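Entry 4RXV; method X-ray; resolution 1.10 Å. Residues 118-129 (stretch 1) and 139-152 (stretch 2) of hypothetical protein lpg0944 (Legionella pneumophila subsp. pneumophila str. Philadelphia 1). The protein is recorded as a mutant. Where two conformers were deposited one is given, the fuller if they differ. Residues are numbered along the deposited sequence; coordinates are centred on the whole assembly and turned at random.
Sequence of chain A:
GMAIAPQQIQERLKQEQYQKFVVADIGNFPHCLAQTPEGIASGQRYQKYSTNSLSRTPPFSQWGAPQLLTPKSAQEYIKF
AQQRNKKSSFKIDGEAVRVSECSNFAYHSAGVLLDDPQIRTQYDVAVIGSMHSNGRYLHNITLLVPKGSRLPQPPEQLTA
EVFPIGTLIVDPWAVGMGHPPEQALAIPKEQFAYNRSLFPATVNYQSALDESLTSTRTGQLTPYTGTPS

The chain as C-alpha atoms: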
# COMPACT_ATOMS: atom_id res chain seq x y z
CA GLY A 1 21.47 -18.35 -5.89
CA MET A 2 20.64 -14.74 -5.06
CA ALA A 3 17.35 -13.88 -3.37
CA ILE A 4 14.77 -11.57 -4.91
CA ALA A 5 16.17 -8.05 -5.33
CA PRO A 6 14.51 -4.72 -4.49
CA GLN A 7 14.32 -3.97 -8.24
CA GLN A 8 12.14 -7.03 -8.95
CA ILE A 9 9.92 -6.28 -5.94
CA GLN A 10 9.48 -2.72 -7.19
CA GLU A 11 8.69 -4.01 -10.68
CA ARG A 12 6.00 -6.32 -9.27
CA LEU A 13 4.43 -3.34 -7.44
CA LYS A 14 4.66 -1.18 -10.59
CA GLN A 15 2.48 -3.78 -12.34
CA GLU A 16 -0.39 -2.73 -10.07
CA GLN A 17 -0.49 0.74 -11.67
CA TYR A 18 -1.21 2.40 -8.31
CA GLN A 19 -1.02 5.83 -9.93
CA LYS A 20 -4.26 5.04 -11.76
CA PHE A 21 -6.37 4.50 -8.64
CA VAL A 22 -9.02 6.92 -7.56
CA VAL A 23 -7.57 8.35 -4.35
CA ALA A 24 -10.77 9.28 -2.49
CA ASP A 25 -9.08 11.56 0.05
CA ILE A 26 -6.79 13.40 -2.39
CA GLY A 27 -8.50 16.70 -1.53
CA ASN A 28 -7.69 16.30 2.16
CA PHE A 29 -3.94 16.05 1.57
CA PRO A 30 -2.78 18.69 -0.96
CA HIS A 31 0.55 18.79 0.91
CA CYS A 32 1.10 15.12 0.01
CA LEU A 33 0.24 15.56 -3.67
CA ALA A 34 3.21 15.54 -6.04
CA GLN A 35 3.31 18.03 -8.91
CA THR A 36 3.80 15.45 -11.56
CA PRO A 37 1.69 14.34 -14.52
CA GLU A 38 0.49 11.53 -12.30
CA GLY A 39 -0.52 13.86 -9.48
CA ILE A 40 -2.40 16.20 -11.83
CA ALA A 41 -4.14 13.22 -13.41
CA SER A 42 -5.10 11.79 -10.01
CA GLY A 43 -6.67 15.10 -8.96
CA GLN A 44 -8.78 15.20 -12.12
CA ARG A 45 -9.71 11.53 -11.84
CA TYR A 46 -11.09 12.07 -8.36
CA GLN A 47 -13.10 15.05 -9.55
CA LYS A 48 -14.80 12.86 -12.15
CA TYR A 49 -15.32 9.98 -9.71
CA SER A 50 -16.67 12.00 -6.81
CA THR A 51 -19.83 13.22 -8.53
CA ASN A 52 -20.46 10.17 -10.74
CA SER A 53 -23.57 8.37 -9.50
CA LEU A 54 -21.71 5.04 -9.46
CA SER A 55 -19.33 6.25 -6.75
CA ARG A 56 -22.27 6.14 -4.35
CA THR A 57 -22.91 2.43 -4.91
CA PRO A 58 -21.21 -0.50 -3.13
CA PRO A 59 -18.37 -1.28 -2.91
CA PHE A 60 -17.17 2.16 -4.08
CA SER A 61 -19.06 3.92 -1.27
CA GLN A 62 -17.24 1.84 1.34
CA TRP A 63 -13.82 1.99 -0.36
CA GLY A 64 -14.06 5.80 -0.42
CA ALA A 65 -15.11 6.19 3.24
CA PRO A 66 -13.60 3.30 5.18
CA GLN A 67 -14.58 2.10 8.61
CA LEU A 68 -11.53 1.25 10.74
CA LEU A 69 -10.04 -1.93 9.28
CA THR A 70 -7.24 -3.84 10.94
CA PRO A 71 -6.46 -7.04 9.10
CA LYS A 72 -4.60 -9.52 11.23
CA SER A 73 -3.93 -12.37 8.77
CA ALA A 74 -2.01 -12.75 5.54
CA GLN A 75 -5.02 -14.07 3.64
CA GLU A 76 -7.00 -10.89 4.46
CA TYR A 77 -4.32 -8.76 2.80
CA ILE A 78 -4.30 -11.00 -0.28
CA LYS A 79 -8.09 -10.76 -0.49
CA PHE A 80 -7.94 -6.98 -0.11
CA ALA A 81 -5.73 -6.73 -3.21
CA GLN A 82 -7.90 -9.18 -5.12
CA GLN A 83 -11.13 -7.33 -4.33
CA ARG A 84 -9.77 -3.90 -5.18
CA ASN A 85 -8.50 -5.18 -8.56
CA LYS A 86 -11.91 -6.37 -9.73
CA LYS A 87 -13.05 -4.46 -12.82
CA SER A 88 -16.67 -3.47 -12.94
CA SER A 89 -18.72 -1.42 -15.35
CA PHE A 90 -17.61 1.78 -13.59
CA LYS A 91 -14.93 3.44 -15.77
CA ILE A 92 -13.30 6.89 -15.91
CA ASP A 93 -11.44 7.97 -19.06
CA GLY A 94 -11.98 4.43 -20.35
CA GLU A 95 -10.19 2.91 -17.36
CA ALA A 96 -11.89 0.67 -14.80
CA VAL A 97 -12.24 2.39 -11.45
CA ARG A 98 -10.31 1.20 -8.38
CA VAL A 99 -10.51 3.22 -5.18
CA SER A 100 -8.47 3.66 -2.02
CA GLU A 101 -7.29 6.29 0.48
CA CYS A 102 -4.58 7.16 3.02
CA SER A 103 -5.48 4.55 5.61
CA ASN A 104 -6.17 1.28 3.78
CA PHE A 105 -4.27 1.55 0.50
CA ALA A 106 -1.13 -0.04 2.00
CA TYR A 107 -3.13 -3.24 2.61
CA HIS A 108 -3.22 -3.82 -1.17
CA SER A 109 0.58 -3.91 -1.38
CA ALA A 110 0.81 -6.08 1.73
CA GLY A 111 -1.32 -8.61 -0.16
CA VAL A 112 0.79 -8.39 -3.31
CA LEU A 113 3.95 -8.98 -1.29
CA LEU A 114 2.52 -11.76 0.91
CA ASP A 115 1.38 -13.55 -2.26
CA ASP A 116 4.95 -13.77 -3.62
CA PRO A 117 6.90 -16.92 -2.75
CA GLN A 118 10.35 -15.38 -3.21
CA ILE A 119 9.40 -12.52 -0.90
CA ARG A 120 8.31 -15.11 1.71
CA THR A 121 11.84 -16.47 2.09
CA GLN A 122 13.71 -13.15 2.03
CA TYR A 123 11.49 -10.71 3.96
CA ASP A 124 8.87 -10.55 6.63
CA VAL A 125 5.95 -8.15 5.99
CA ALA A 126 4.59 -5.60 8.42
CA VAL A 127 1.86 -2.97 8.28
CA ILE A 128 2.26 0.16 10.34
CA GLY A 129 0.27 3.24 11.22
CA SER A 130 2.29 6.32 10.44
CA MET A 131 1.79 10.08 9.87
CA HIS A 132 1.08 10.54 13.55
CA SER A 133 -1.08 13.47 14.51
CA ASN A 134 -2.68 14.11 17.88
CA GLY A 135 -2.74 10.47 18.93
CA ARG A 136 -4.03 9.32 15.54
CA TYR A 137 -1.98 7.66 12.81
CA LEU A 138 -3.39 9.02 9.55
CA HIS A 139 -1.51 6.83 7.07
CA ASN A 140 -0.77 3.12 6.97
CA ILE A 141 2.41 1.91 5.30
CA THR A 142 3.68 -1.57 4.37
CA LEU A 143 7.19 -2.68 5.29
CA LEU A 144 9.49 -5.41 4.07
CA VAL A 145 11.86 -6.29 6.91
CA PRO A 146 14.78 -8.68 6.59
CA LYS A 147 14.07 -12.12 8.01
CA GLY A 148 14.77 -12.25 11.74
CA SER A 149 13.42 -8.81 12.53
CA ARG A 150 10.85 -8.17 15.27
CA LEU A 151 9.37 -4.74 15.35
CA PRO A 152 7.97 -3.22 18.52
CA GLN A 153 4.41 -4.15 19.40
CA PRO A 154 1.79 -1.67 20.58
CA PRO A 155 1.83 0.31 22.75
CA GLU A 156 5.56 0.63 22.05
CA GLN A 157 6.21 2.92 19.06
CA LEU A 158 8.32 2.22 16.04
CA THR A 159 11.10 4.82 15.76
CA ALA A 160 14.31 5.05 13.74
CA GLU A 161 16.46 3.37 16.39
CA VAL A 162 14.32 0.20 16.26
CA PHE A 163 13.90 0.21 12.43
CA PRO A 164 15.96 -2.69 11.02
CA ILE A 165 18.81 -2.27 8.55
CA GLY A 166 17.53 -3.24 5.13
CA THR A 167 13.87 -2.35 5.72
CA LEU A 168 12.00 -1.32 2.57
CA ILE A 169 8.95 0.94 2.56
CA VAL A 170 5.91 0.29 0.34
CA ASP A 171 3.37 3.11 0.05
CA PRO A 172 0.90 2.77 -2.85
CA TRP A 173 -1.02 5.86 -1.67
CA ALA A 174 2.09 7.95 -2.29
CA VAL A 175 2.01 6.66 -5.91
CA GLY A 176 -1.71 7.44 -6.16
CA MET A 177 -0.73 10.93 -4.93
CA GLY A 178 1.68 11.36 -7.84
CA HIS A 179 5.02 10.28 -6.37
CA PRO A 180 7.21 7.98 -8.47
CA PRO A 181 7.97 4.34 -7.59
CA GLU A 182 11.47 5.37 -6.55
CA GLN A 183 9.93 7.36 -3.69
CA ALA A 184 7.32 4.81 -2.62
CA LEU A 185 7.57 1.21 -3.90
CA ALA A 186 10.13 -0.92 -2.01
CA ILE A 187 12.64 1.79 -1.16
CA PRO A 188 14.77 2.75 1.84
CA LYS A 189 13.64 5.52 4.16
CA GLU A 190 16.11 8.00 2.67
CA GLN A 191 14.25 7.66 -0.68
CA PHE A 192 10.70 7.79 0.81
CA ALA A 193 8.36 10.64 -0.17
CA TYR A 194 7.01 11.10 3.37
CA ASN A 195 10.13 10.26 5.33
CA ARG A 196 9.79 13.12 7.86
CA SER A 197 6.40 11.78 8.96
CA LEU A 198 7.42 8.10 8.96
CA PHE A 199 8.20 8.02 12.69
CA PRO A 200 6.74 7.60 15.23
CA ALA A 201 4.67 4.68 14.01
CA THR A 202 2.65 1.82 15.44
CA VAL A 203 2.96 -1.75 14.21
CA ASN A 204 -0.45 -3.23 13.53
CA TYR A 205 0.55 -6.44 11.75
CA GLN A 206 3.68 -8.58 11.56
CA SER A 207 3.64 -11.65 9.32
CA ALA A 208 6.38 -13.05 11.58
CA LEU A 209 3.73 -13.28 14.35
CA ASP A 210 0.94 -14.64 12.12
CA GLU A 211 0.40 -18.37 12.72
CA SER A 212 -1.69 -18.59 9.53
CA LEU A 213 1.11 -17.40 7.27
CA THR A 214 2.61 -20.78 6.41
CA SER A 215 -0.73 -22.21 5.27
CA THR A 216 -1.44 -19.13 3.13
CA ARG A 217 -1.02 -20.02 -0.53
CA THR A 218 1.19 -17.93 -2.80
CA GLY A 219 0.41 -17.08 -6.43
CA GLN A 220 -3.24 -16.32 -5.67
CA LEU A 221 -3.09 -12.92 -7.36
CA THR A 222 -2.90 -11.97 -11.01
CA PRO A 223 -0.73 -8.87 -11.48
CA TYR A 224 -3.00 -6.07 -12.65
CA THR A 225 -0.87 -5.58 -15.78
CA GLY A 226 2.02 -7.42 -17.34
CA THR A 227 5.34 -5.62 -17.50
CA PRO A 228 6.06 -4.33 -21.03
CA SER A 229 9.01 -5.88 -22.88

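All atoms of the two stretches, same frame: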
# COMPACT_ATOMS: atom_id res chain seq x y z
N GLN A 118 8.95 -15.75 -3.39
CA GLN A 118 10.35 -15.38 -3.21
C GLN A 118 10.49 -14.26 -2.17
O GLN A 118 11.51 -14.12 -1.53
CB GLN A 118 10.96 -14.97 -4.54
CG GLN A 118 11.02 -16.10 -5.54
CD GLN A 118 11.54 -15.65 -6.89
OE1 GLN A 118 11.56 -14.46 -7.19
NE2 GLN A 118 11.96 -16.60 -7.71
N ILE A 119 9.43 -13.47 -2.00
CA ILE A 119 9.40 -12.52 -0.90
C ILE A 119 9.31 -13.28 0.43
O ILE A 119 9.98 -12.92 1.39
CB ILE A 119 8.28 -11.52 -1.04
CG1 ILE A 119 8.53 -10.70 -2.31
CG2 ILE A 119 8.16 -10.65 0.24
CD1 ILE A 119 8.69 -9.24 -2.07
N ARG A 120 8.51 -14.34 0.47
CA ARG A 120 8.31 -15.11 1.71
C ARG A 120 9.63 -15.56 2.34
O ARG A 120 9.74 -15.65 3.55
CB ARG A 120 7.52 -16.41 1.46
CG ARG A 120 6.08 -16.29 1.18
CD ARG A 120 5.23 -16.05 2.44
NE ARG A 120 3.85 -15.88 2.00
CZ ARG A 120 2.90 -16.79 2.11
NH1 ARG A 120 3.09 -17.94 2.73
NH2 ARG A 120 1.72 -16.51 1.62
N THR A 121 10.61 -15.91 1.52
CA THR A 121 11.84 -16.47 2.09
C THR A 121 12.93 -15.44 2.35
O THR A 121 13.95 -15.75 2.96
CB THR A 121 12.41 -17.57 1.19
OG1 THR A 121 12.78 -17.00 -0.06
CG2 THR A 121 11.39 -18.67 0.95
N GLN A 122 12.73 -14.22 1.88
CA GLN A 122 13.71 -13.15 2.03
C GLN A 122 13.29 -12.07 3.03
O GLN A 122 14.15 -11.51 3.72
CB GLN A 122 14.00 -12.53 0.67
CG GLN A 122 15.01 -11.39 0.62
CD GLN A 122 16.45 -11.80 0.93
OE1 GLN A 122 16.72 -12.90 1.40
NE2 GLN A 122 17.38 -10.91 0.63
N TYR A 123 11.99 -11.78 3.12
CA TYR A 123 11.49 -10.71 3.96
C TYR A 123 10.30 -11.17 4.76
O TYR A 123 9.53 -12.00 4.31
CB TYR A 123 11.05 -9.52 3.09
CG TYR A 123 12.16 -8.78 2.38
CD1 TYR A 123 12.95 -7.88 3.07
CD2 TYR A 123 12.41 -8.96 1.04
CE1 TYR A 123 13.96 -7.18 2.42
CE2 TYR A 123 13.42 -8.28 0.40
CZ TYR A 123 14.20 -7.40 1.09
OH TYR A 123 15.21 -6.74 0.42
N ASP A 124 10.14 -10.57 5.94
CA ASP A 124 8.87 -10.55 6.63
C ASP A 124 8.12 -9.28 6.22
O ASP A 124 8.73 -8.31 5.76
CB ASP A 124 9.08 -10.59 8.15
CG ASP A 124 9.80 -11.83 8.63
OD1 ASP A 124 9.37 -12.93 8.26
OD2 ASP A 124 10.76 -11.70 9.43
N VAL A 125 6.79 -9.28 6.38
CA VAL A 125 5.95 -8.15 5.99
C VAL A 125 5.34 -7.58 7.24
O VAL A 125 4.91 -8.32 8.13
CB VAL A 125 4.87 -8.61 5.00
CG1 VAL A 125 3.94 -7.46 4.65
CG2 VAL A 125 5.51 -9.13 3.73
N ALA A 126 5.28 -6.26 7.33
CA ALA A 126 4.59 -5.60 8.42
C ALA A 126 3.72 -4.49 7.87
O ALA A 126 3.98 -3.96 6.78
CB ALA A 126 5.56 -5.04 9.44
N VAL A 127 2.70 -4.13 8.62
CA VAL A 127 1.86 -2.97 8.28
C VAL A 127 1.83 -2.08 9.50
O VAL A 127 1.59 -2.55 10.62
CB VAL A 127 0.44 -3.40 7.85
CG1 VAL A 127 -0.41 -2.16 7.49
CG2 VAL A 127 0.51 -4.35 6.67
N ILE A 128 2.10 -0.81 9.28
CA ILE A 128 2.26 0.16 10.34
C ILE A 128 1.34 1.35 10.13
O ILE A 128 1.02 1.74 9.00
CB ILE A 128 3.73 0.66 10.46
CG1 ILE A 128 4.14 1.55 9.27
CG2 ILE A 128 4.68 -0.53 10.61
CD1 ILE A 128 5.56 2.15 9.38
N GLY A 129 0.91 1.94 11.24
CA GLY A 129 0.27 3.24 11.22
C GLY A 129 1.33 4.29 11.39
O GLY A 129 2.16 4.24 12.29
N HIS A 139 -1.98 7.46 8.31
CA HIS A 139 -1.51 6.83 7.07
C HIS A 139 -0.86 5.49 7.35
O HIS A 139 0.17 5.43 8.01
CB HIS A 139 -0.49 7.77 6.47
CG HIS A 139 0.11 7.29 5.18
ND1 HIS A 139 -0.62 6.65 4.21
CD2 HIS A 139 1.36 7.40 4.70
CE1 HIS A 139 0.17 6.36 3.19
NE2 HIS A 139 1.37 6.83 3.46
N ASN A 140 -1.41 4.42 6.81
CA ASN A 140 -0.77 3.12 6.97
C ASN A 140 0.24 2.89 5.85
O ASN A 140 0.07 3.38 4.73
CB ASN A 140 -1.79 2.01 7.07
CG ASN A 140 -2.69 2.18 8.28
OD1 ASN A 140 -2.23 2.58 9.35
ND2 ASN A 140 -3.95 1.91 8.13
N ILE A 141 1.30 2.19 6.19
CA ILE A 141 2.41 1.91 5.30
C ILE A 141 2.78 0.45 5.45
O ILE A 141 2.72 -0.11 6.54
CB ILE A 141 3.65 2.80 5.67
CG1 ILE A 141 3.30 4.28 5.44
CG2 ILE A 141 4.87 2.39 4.89
CD1 ILE A 141 4.37 5.24 5.94
N THR A 142 3.20 -0.19 4.36
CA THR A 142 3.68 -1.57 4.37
C THR A 142 5.19 -1.57 4.41
O THR A 142 5.84 -0.77 3.73
CB THR A 142 3.05 -2.34 3.22
OG1 THR A 142 1.66 -2.46 3.52
CG2 THR A 142 3.64 -3.72 3.02
N LEU A 143 5.75 -2.49 5.19
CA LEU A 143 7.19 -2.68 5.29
C LEU A 143 7.59 -4.09 4.88
O LEU A 143 6.89 -5.06 5.17
CB LEU A 143 7.73 -2.47 6.70
CG LEU A 143 7.39 -1.14 7.38
CD1 LEU A 143 7.93 -1.17 8.82
CD2 LEU A 143 7.92 0.03 6.60
N LEU A 144 8.74 -4.17 4.24
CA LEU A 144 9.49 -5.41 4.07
C LEU A 144 10.69 -5.36 5.00
O LEU A 144 11.52 -4.47 4.88
CB LEU A 144 9.97 -5.55 2.63
CG LEU A 144 8.84 -5.77 1.61
CD1 LEU A 144 9.30 -5.38 0.21
CD2 LEU A 144 8.38 -7.19 1.62
N VAL A 145 10.74 -6.27 5.98
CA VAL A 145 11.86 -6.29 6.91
C VAL A 145 12.66 -7.56 6.70
O VAL A 145 12.11 -8.61 6.44
CB VAL A 145 11.40 -6.16 8.39
CG1 VAL A 145 10.74 -4.78 8.62
CG2 VAL A 145 10.48 -7.28 8.81
N PRO A 146 13.99 -7.47 6.77
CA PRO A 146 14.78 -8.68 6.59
C PRO A 146 14.40 -9.74 7.60
O PRO A 146 14.09 -9.45 8.75
CB PRO A 146 16.22 -8.18 6.78
CG PRO A 146 16.16 -6.75 6.37
CD PRO A 146 14.84 -6.27 6.87
N LYS A 147 14.40 -10.99 7.15
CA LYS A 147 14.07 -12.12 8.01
C LYS A 147 14.83 -12.05 9.32
O LYS A 147 16.05 -11.87 9.30
CB LYS A 147 14.49 -13.40 7.31
CG LYS A 147 13.57 -13.84 6.23
CD LYS A 147 12.27 -14.29 6.81
CE LYS A 147 11.42 -14.93 5.76
NZ LYS A 147 10.11 -15.27 6.32
N GLY A 148 14.13 -12.25 10.44
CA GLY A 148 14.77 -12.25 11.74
C GLY A 148 14.31 -11.07 12.56
O GLY A 148 14.34 -11.08 13.79
N SER A 149 13.84 -10.04 11.87
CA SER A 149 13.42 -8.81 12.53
C SER A 149 12.14 -8.97 13.36
O SER A 149 11.22 -9.67 12.97
CB SER A 149 13.18 -7.70 11.50
OG SER A 149 14.31 -7.52 10.66
N ARG A 150 12.09 -8.30 14.51
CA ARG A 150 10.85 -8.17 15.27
C ARG A 150 10.68 -6.71 15.61
O ARG A 150 11.51 -6.11 16.30
CB ARG A 150 10.90 -8.99 16.55
N LEU A 151 9.61 -6.13 15.11
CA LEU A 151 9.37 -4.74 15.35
C LEU A 151 8.68 -4.62 16.69
O LEU A 151 8.10 -5.59 17.18
CB LEU A 151 8.47 -4.18 14.25
CG LEU A 151 9.05 -4.31 12.84
CD1 LEU A 151 8.05 -3.80 11.83
CD2 LEU A 151 10.38 -3.59 12.71
N PRO A 152 8.72 -3.44 17.28
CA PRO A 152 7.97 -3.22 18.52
C PRO A 152 6.49 -3.46 18.33
O PRO A 152 5.94 -3.14 17.27
CB PRO A 152 8.25 -1.75 18.85
CG PRO A 152 8.71 -1.14 17.57
CD PRO A 152 9.37 -2.21 16.78
O HOH W 1 16.56 -11.29 4.53
O HOH W 2 7.55 -14.59 5.31

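The contact is an antiparallel pairing of two strands, 123-129 and 139-146, and its shape follows from the register. Three pairs carry the backbone ladder, each with two hydrogen bonds: Asp124 N to Val145 O (2.8 Å) and Val145 N to Asp124 O (2.9 Å), Ala126 N to Leu143 O (2.9 Å) and Leu143 N to Ala126 O (2.8 Å), Ile128 N to Ile141 O and Ile141 N to Ile128 O (both 2.9 Å). Between these rungs the alpha carbons close in on carbonyls, as Asn140 CA does on Ile128 O at 3.0 Å, so the backbones leave little empty space.

On the face of Asp124, Ala126, Ile128, Ile141, Leu143 and Val145, one small residue, Ala126, sits among larger ones. Ala126 is the hollow. Its methyl leaves room for a leucine from beyond the strand, and Leu151, returning after the turn, brings CD1 to 3.7 Å from Ala126 CB. Directly across the ladder Leu143 CB stays 4.3 Å from Ala126 CB, while the leucine's end leans along the sheet to Ile128, with Leu143 CD1 3.8 Å from Ile128 CG2. Ile128 also packs against its own partner, CG1 lying 3.8 Å from Ile141 CB. Here the contact is diagonal: Leu143, paired with the small Ala126, packs its end against Ile128.

The other face is filled chiefly by Leu144. Its CD2 sits 3.7 Å from Ile119 CG2 and 4.1 Å from Val125 CG2, joining the segment before the strand to the strand itself. Its CB lies over one face of the Tyr123 ring, 4.2 Å from the ring centroid, a CH-pi contact that lets the flat ring cover the leucine's base. Farther along, Val127 CG2 meets Thr142 OG1 at 3.8 Å. At the end Gly129 makes the hollow: Asn140 OD1 comes to 3.2 Å from Gly129 CA, and a beta carbon there would stand close to that oxygen.

At the Tyr123-Pro146 pair the side chains diverge, and past it Lys147 bridges the widening gap. Its CA-to-CB bond points sideways, but the chain bends back through two m rotamers before extending, so that NZ reaches Asp124 OD1 at 3.1 Å in a salt bridge. A water lies 2.8 Å from Lys147 NZ and accepts its hydrogen bond. The type II turn from Pro146 to Ser149 then reverses the chain, with Gly148 taking backbone angles that call for glycine and Ser149 OG bonding back to Pro146 O at 2.7 Å.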